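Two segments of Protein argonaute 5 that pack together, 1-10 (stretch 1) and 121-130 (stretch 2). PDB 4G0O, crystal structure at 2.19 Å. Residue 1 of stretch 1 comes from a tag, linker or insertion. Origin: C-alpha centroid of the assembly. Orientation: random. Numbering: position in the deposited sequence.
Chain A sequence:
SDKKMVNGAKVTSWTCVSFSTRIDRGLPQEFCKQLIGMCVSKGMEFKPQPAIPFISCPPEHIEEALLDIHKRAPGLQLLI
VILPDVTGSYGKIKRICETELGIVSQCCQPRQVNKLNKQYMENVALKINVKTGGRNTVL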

# COMPACT_ATOMS: atom_id res chain seq x y z
N SER A 1 8.60 20.45 -2.84
CA SER A 1 9.23 19.59 -1.84
C SER A 1 9.00 20.17 -0.45
O SER A 1 9.71 19.83 0.50
CB SER A 1 10.73 19.46 -2.12
OG SER A 1 10.99 19.34 -3.51
N ASP A 2 8.00 21.04 -0.33
CA ASP A 2 7.68 21.70 0.93
C ASP A 2 6.74 20.89 1.83
O ASP A 2 6.49 21.25 2.98
CB ASP A 2 7.07 23.06 0.65
CG ASP A 2 7.95 23.90 -0.27
OD1 ASP A 2 9.18 23.65 -0.31
OD2 ASP A 2 7.41 24.80 -0.95
N LYS A 3 6.21 19.79 1.30
CA LYS A 3 5.36 18.91 2.09
C LYS A 3 6.23 17.95 2.89
O LYS A 3 7.03 17.20 2.33
CB LYS A 3 4.41 18.15 1.19
CG LYS A 3 3.40 19.02 0.47
CD LYS A 3 2.45 18.15 -0.33
CE LYS A 3 1.95 18.86 -1.57
NZ LYS A 3 1.24 17.89 -2.47
N LYS A 4 6.07 17.96 4.21
CA LYS A 4 6.93 17.16 5.08
C LYS A 4 6.11 16.35 6.09
O LYS A 4 4.94 16.63 6.32
CB LYS A 4 7.92 18.07 5.82
CG LYS A 4 8.82 18.93 4.92
CD LYS A 4 9.91 18.09 4.26
CE LYS A 4 10.99 18.98 3.67
NZ LYS A 4 10.43 19.90 2.65
N MET A 5 6.74 15.33 6.68
CA MET A 5 6.14 14.63 7.80
C MET A 5 6.63 15.31 9.09
O MET A 5 7.82 15.34 9.37
CB MET A 5 6.55 13.16 7.78
CG MET A 5 6.05 12.41 6.55
SD MET A 5 6.57 10.69 6.50
CE MET A 5 5.95 10.13 4.91
N VAL A 6 5.71 15.88 9.86
CA VAL A 6 6.07 16.42 11.16
C VAL A 6 6.50 15.26 12.02
O VAL A 6 7.53 15.29 12.70
CB VAL A 6 4.87 17.09 11.85
CG1 VAL A 6 5.29 17.67 13.19
CG2 VAL A 6 4.27 18.16 10.96
N ASN A 7 5.70 14.20 11.95
CA ASN A 7 5.91 13.01 12.75
C ASN A 7 5.67 11.75 11.90
O ASN A 7 4.56 11.52 11.42
CB ASN A 7 5.00 13.09 13.97
CG ASN A 7 4.75 11.75 14.59
OD1 ASN A 7 3.60 11.28 14.66
ND2 ASN A 7 5.82 11.10 15.08
N GLY A 8 6.71 10.95 11.70
CA GLY A 8 6.63 9.81 10.81
C GLY A 8 6.12 8.60 11.56
O GLY A 8 6.73 8.18 12.54
N ALA A 9 4.99 8.03 11.13
CA ALA A 9 4.43 6.87 11.83
C ALA A 9 5.41 5.70 11.80
O ALA A 9 6.34 5.68 11.00
CB ALA A 9 3.08 6.47 11.23
N LYS A 10 5.20 4.72 12.67
CA LYS A 10 6.03 3.51 12.62
C LYS A 10 5.19 2.30 12.23
O LYS A 10 4.23 1.94 12.92
CB LYS A 10 6.77 3.28 13.93
CG LYS A 10 7.59 1.98 13.95
CD LYS A 10 8.12 1.70 15.36
CE LYS A 10 8.93 0.41 15.43
NZ LYS A 10 9.29 0.10 16.86
N MET A 121 5.67 8.45 -5.65
CA MET A 121 5.95 7.77 -4.40
C MET A 121 6.13 8.74 -3.22
O MET A 121 5.87 8.39 -2.07
CB MET A 121 7.16 6.86 -4.57
CG MET A 121 6.89 5.74 -5.60
SD MET A 121 8.40 4.87 -6.02
CE MET A 121 8.10 3.32 -5.27
N GLU A 122 6.59 9.96 -3.51
CA GLU A 122 6.60 10.99 -2.49
C GLU A 122 5.16 11.25 -2.01
O GLU A 122 4.87 11.19 -0.82
CB GLU A 122 7.24 12.28 -3.01
CG GLU A 122 7.32 13.39 -1.97
CD GLU A 122 8.30 14.50 -2.33
OE1 GLU A 122 9.17 14.29 -3.22
OE2 GLU A 122 8.20 15.58 -1.72
N ASN A 123 4.27 11.50 -2.97
CA ASN A 123 2.83 11.68 -2.69
C ASN A 123 2.19 10.52 -1.92
O ASN A 123 1.50 10.73 -0.93
CB ASN A 123 2.06 11.89 -4.00
CG ASN A 123 2.31 13.25 -4.59
OD1 ASN A 123 1.79 14.25 -4.10
ND2 ASN A 123 3.09 13.30 -5.67
N VAL A 124 2.40 9.30 -2.41
CA VAL A 124 1.90 8.11 -1.73
C VAL A 124 2.46 7.98 -0.32
O VAL A 124 1.72 7.69 0.62
CB VAL A 124 2.21 6.84 -2.55
CG1 VAL A 124 1.90 5.56 -1.76
CG2 VAL A 124 1.46 6.89 -3.87
N ALA A 125 3.76 8.20 -0.17
CA ALA A 125 4.40 8.11 1.15
C ALA A 125 3.73 9.02 2.19
O ALA A 125 3.49 8.62 3.32
CB ALA A 125 5.89 8.43 1.05
N LEU A 126 3.40 10.25 1.80
CA LEU A 126 2.76 11.18 2.73
C LEU A 126 1.33 10.74 3.03
O LEU A 126 0.86 10.87 4.16
CB LEU A 126 2.76 12.59 2.15
CG LEU A 126 4.12 13.29 2.07
CD1 LEU A 126 4.06 14.43 1.04
CD2 LEU A 126 4.52 13.82 3.44
N LYS A 127 0.65 10.22 2.01
CA LYS A 127 -0.69 9.64 2.19
C LYS A 127 -0.62 8.48 3.17
O LYS A 127 -1.45 8.37 4.06
CB LYS A 127 -1.26 9.17 0.85
CG LYS A 127 -1.48 10.29 -0.18
CD LYS A 127 -1.77 9.67 -1.55
CE LYS A 127 -2.11 10.72 -2.60
NZ LYS A 127 -2.38 10.08 -3.93
N ILE A 128 0.38 7.61 3.00
CA ILE A 128 0.57 6.49 3.92
C ILE A 128 0.88 6.93 5.35
O ILE A 128 0.41 6.31 6.29
CB ILE A 128 1.66 5.52 3.39
CG1 ILE A 128 1.10 4.63 2.27
CG2 ILE A 128 2.21 4.64 4.50
CD1 ILE A 128 2.18 3.94 1.48
N ASN A 129 1.65 8.01 5.53
CA ASN A 129 1.98 8.50 6.87
C ASN A 129 0.76 8.91 7.68
O ASN A 129 0.63 8.55 8.84
CB ASN A 129 2.98 9.66 6.83
CG ASN A 129 3.46 10.08 8.22
OD1 ASN A 129 3.81 9.24 9.03
ND2 ASN A 129 3.46 11.38 8.49
N VAL A 130 -0.15 9.67 7.08
CA VAL A 130 -1.37 10.03 7.77
C VAL A 130 -2.31 8.84 8.05
O VAL A 130 -2.86 8.73 9.14
CB VAL A 130 -2.12 11.14 7.05
CG1 VAL A 130 -1.83 11.05 5.60
CG2 VAL A 130 -3.62 11.05 7.31

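What fixes the start of the protein chain to the helix? The polar link is made by one side chain, that of Asn-129. Its CA-to-CB bond points toward stretch 1, and with chi1 in t its amide meets the backbone at two points. ND2 of Asn-129 donates to O of Asn-7 at 3.1 Å, while N of Ala-9 donates to OD1 of Asn-129 at 2.7 Å, nearly straight at 172°. Asparagine suits the place because its amide carries a donor and an acceptor on one short stem, so it can serve a carbonyl and an NH of the same passing backbone.

Are the polar groups of this buried amide satisfied? Both are: OD1 receives the NH of Ala-9, and ND2, besides its bond to Asn-7, is hydrogen-bonded elsewhere in the structure. The backbone N of Asn-129 is also paired, to O of Ala-125 at 2.9 Å, within the helix.

What fills the space beside these hydrogen bonds? Met-5 lies buried in an extended m, t, t conformation. Its CG packs 3.7 Å from CD2 of Leu-126, and CE of Met-5 comes to rest against the helix, 3.3 Å from O of Ala-125 and 4.2 Å from CB of Ala-125. Leu-126 also receives Lys-3, whose CB lies 3.7 Å from CD1 of Leu-126, so the lysine contributes its aliphatic stem here.

Do the charged groups nearer the start add polar bonds? None forms across the stretches. NZ of Lys-3 stays 4.0 Å from OD1 of Asn-123, and OE2 of Glu-122 comes 4.1 Å from CA of Ser-1, a residue left by the expression tag. Lys-3 and Ser-1 are exposed, and Asn-123 and Glu-122 partly exposed; the contact's 437 Å² of buried surface draws most on Asn-129, Met-5 and Leu-126.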